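PDB 3TFZ: cyclase from Streptomyces sp. R1128, which probably catalyses ring closure and aromatisation of a polyketide intermediate in the R1128 biosynthetic pathway. Local coordinates for residues N145-A148 with D149-V153; L154-A157 with E158-R162. One frame throughout, in Å; residues are numbered along the deposited sequence.

In the fold
Both contacts lie on helix 131-164, in series and with centres about 14 Å apart, so they sample two successive lengths of one helix. Both are partly buried. The centre of contact 1 is about 8 Å from the centre of the chain, with L150 and V153 buried and V147 and N151 exposed; the hydrogen bonds between its two segments are all backbone bonds. Contact 2 lies farther out, about 17 Å from the chain centre, with R159 exposed. Both touch strand 5-13, but contact 1 also packs on strands 89-100 and 105-116, contact 2 on helices 17-25 and 30-33. Backbone bonding in contact 2 is the same in kind, but charged side chains join in: E156 makes salt bridges to R159 and R160.

Contact 1: N145-A148 with D149-V153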
# COMPACT_ATOMS: atom_id res chain seq x y z
N ASN A 145 5.04 -8.64 -8.59
CA ASN A 145 6.39 -8.58 -8.14
C ASN A 145 6.58 -7.51 -7.11
O ASN A 145 7.44 -7.56 -6.30
CB ASN A 145 7.18 -8.26 -9.38
CG ASN A 145 7.67 -9.46 -9.99
OD1 ASN A 145 8.78 -9.94 -9.66
ND2 ASN A 145 6.84 -10.06 -10.84
N SER A 146 5.77 -6.50 -7.21
CA SER A 146 5.69 -5.46 -6.26
C SER A 146 5.35 -6.03 -4.85
O SER A 146 6.06 -5.79 -3.86
CB SER A 146 4.61 -4.47 -6.78
OG SER A 146 4.31 -3.54 -5.79
N VAL A 147 4.26 -6.82 -4.78
CA VAL A 147 3.84 -7.60 -3.60
C VAL A 147 4.98 -8.55 -3.08
O VAL A 147 5.25 -8.52 -1.93
CB VAL A 147 2.45 -8.33 -3.87
CG1 VAL A 147 2.09 -9.27 -2.72
CG2 VAL A 147 1.34 -7.24 -4.04
N ALA A 148 5.66 -9.29 -3.96
CA ALA A 148 6.71 -10.23 -3.64
C ALA A 148 7.94 -9.51 -3.09
O ALA A 148 8.50 -9.96 -2.09
CB ALA A 148 7.10 -11.10 -4.91
N ASP A 149 8.24 -8.33 -3.65
CA ASP A 149 9.39 -7.53 -3.24
C ASP A 149 9.22 -6.93 -1.85
O ASP A 149 10.12 -6.94 -1.01
CB ASP A 149 9.64 -6.39 -4.31
CG ASP A 149 10.39 -6.87 -5.61
OD1 ASP A 149 10.79 -8.08 -5.73
OD2 ASP A 149 10.57 -6.00 -6.53
N LEU A 150 8.10 -6.24 -1.67
CA LEU A 150 7.68 -5.73 -0.34
C LEU A 150 7.78 -6.79 0.73
O LEU A 150 8.33 -6.49 1.75
CB LEU A 150 6.26 -5.14 -0.42
CG LEU A 150 6.10 -3.71 -0.98
CD1 LEU A 150 4.62 -3.33 -1.23
CD2 LEU A 150 6.74 -2.59 -0.08
N ASN A 151 7.16 -7.97 0.55
CA ASN A 151 7.20 -9.13 1.47
C ASN A 151 8.66 -9.73 1.69
O ASN A 151 9.01 -10.17 2.79
CB ASN A 151 6.20 -10.23 1.04
CG ASN A 151 4.71 -9.79 1.22
OD1 ASN A 151 4.31 -9.02 2.14
ND2 ASN A 151 3.87 -10.37 0.37
N ALA A 152 9.47 -9.75 0.65
CA ALA A 152 10.89 -10.17 0.71
C ALA A 152 11.59 -9.26 1.72
O ALA A 152 12.27 -9.75 2.63
CB ALA A 152 11.53 -10.01 -0.63
N VAL A 153 11.37 -7.94 1.58
CA VAL A 153 12.10 -6.98 2.38
C VAL A 153 11.66 -7.07 3.87
O VAL A 153 12.49 -7.02 4.77
CB VAL A 153 11.99 -5.52 1.85
CG1 VAL A 153 12.71 -4.54 2.84
CG2 VAL A 153 12.62 -5.40 0.52
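D149 N donates to N145 O at 2.9 Å, and the next three residues repeat the step: L150 N meets S146 O at 3.0 Å, N151 N meets V147 O at 3.2 Å, and A152 N meets A148 O at 2.9 Å. This unbroken run of i+4 to i N-H...O=C bonds defines an alpha-helical length within helix 131-164. Its middle two bonds are nearly straight, 170° and 171° at the hydrogen, while the outer two are more bent.

The D149 carboxylate folds back along the helix. With CG anti to the carbonyl carbon (chi1 -79°), D149 CG comes to 3.1 Å from N145 O. The nearer carboxylate oxygen, OD1, and N145 O are both acceptors, so no hydrogen bond joins them. The side-chain amide of N145 points elsewhere, ND2 donating to V141 O one turn earlier. V147 and N151 run side by side, pointing the same way, with V147 CG1 3.7 Å from N151 ND2, methyl against amide. On the buried side, L150 packs against W96, L108 and L110 of the sheet, and S146 touches H9 and H112.

A bound 3-cyclohexyl-1-propylsulfonic acid, probably from the crystallisation liquor, lies about 4 Å from the D149 side chain, consistent with a pocket between helix and sheet. Here a long C-terminal helix is held against a curved antiparallel sheet, the helix-grip fold of the Bet v 1-like superfamily.

Contact 2: L154-A157 with E158-R162; sequences LGEA and ERRVR
E156 reaches along the helix to two successive arginines, R159 and R160. Its CB lies 3.7 Å from R159 NH1. CG stands anti to the backbone N (chi1 179°) and passes 3.9 Å from R160 NE; a bend at chi2 (61°) then turns the carboxylate so that each oxygen faces a different guanidinium. E156 CD lies 3.6 Å from R160 NE and 3.8 Å from R159 NH1. OE1 takes a hydrogen bond on its anti lone pair from R159 NH1 at 2.7 Å, within a salt bridge. OE2 receives two from R160, NE at 2.7 Å and NH2 at 2.9 Å, a side-on grip by one guanidinium edge. The planes stand at 90°, the two nitrogens coming from opposite faces of the carboxylate. R159 also lays one face of its guanidinium over G155 O.

With E156 replaced by an alanine, R159 and R160 would probably lose their shared carboxylate, leaving both guanidinium groups freer to turn.

Nearby, E158 OE2 accepts from A14 N, while V23 and I33 pack beside E156 and R160. One carboxylate shared between two arginines makes a salt-bridge network that probably offsets part of their positive charge and limits the rotation of both.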
# COMPACT_ATOMS: atom_id res chain seq x y z
N LEU A 154 10.34 -7.19 4.09
CA LEU A 154 9.75 -7.33 5.40
C LEU A 154 10.21 -8.58 6.10
O LEU A 154 10.65 -8.47 7.25
CB LEU A 154 8.22 -7.27 5.25
CG LEU A 154 7.02 -7.91 6.00
CD1 LEU A 154 7.17 -9.17 6.97
CD2 LEU A 154 5.90 -6.95 6.39
N GLY A 155 10.15 -9.77 5.41
CA GLY A 155 10.60 -11.06 5.94
C GLY A 155 12.07 -10.92 6.41
O GLY A 155 12.43 -11.35 7.50
N GLU A 156 12.88 -10.30 5.58
CA GLU A 156 14.30 -10.14 5.84
C GLU A 156 14.63 -9.21 7.00
O GLU A 156 15.56 -9.48 7.79
CB GLU A 156 15.01 -9.67 4.57
CG GLU A 156 16.52 -9.46 4.77
CD GLU A 156 17.31 -10.70 5.17
OE1 GLU A 156 16.83 -11.85 5.05
OE2 GLU A 156 18.47 -10.53 5.61
N ALA A 157 13.93 -8.08 7.08
CA ALA A 157 14.18 -7.16 8.18
C ALA A 157 13.76 -7.80 9.51
O ALA A 157 14.43 -7.65 10.56
CB ALA A 157 13.46 -5.73 7.93
N GLU A 158 12.62 -8.46 9.49
CA GLU A 158 12.09 -9.10 10.71
C GLU A 158 12.99 -10.35 11.17
O GLU A 158 13.28 -10.50 12.36
CB GLU A 158 10.61 -9.44 10.53
CG GLU A 158 9.73 -8.25 10.24
CD GLU A 158 8.22 -8.59 10.15
OE1 GLU A 158 7.90 -9.77 10.26
OE2 GLU A 158 7.36 -7.69 9.91
N ARG A 159 13.40 -11.21 10.23
CA ARG A 159 14.49 -12.18 10.39
C ARG A 159 15.71 -11.62 11.15
O ARG A 159 16.30 -12.32 11.94
CB ARG A 159 14.99 -12.44 8.98
CG ARG A 159 15.65 -13.64 8.79
CD ARG A 159 15.70 -14.12 7.29
NE ARG A 159 14.38 -14.48 6.77
CZ ARG A 159 13.87 -14.10 5.58
NH1 ARG A 159 14.58 -13.37 4.68
NH2 ARG A 159 12.62 -14.51 5.26
N ARG A 160 16.16 -10.43 10.78
CA ARG A 160 17.28 -9.75 11.39
C ARG A 160 17.04 -9.21 12.80
O ARG A 160 17.95 -9.22 13.61
CB ARG A 160 17.80 -8.60 10.50
CG ARG A 160 18.28 -9.10 9.18
CD ARG A 160 19.20 -8.14 8.58
NE ARG A 160 19.42 -8.54 7.19
CZ ARG A 160 20.30 -7.96 6.35
NH1 ARG A 160 21.04 -6.90 6.74
NH2 ARG A 160 20.43 -8.44 5.13
N VAL A 161 15.85 -8.69 13.05
CA VAL A 161 15.38 -8.48 14.40
C VAL A 161 15.44 -9.75 15.28
O VAL A 161 15.91 -9.65 16.45
CB VAL A 161 13.92 -7.85 14.50
CG1 VAL A 161 13.54 -7.74 16.02
CG2 VAL A 161 13.88 -6.50 13.88
N ARG A 162 14.88 -10.89 14.80
CA ARG A 162 15.10 -12.13 15.54
C ARG A 162 16.57 -12.39 15.83
O ARG A 162 16.91 -12.70 16.97
CB ARG A 162 14.48 -13.38 14.89
CG ARG A 162 13.04 -13.23 14.82
CD ARG A 162 12.34 -14.45 14.53
NE ARG A 162 12.85 -15.22 13.38
CZ ARG A 162 12.49 -15.12 12.10
NH1 ARG A 162 11.61 -14.20 11.67
NH2 ARG A 162 13.06 -15.98 11.24
O HOH W 1 11.09 -13.20 8.63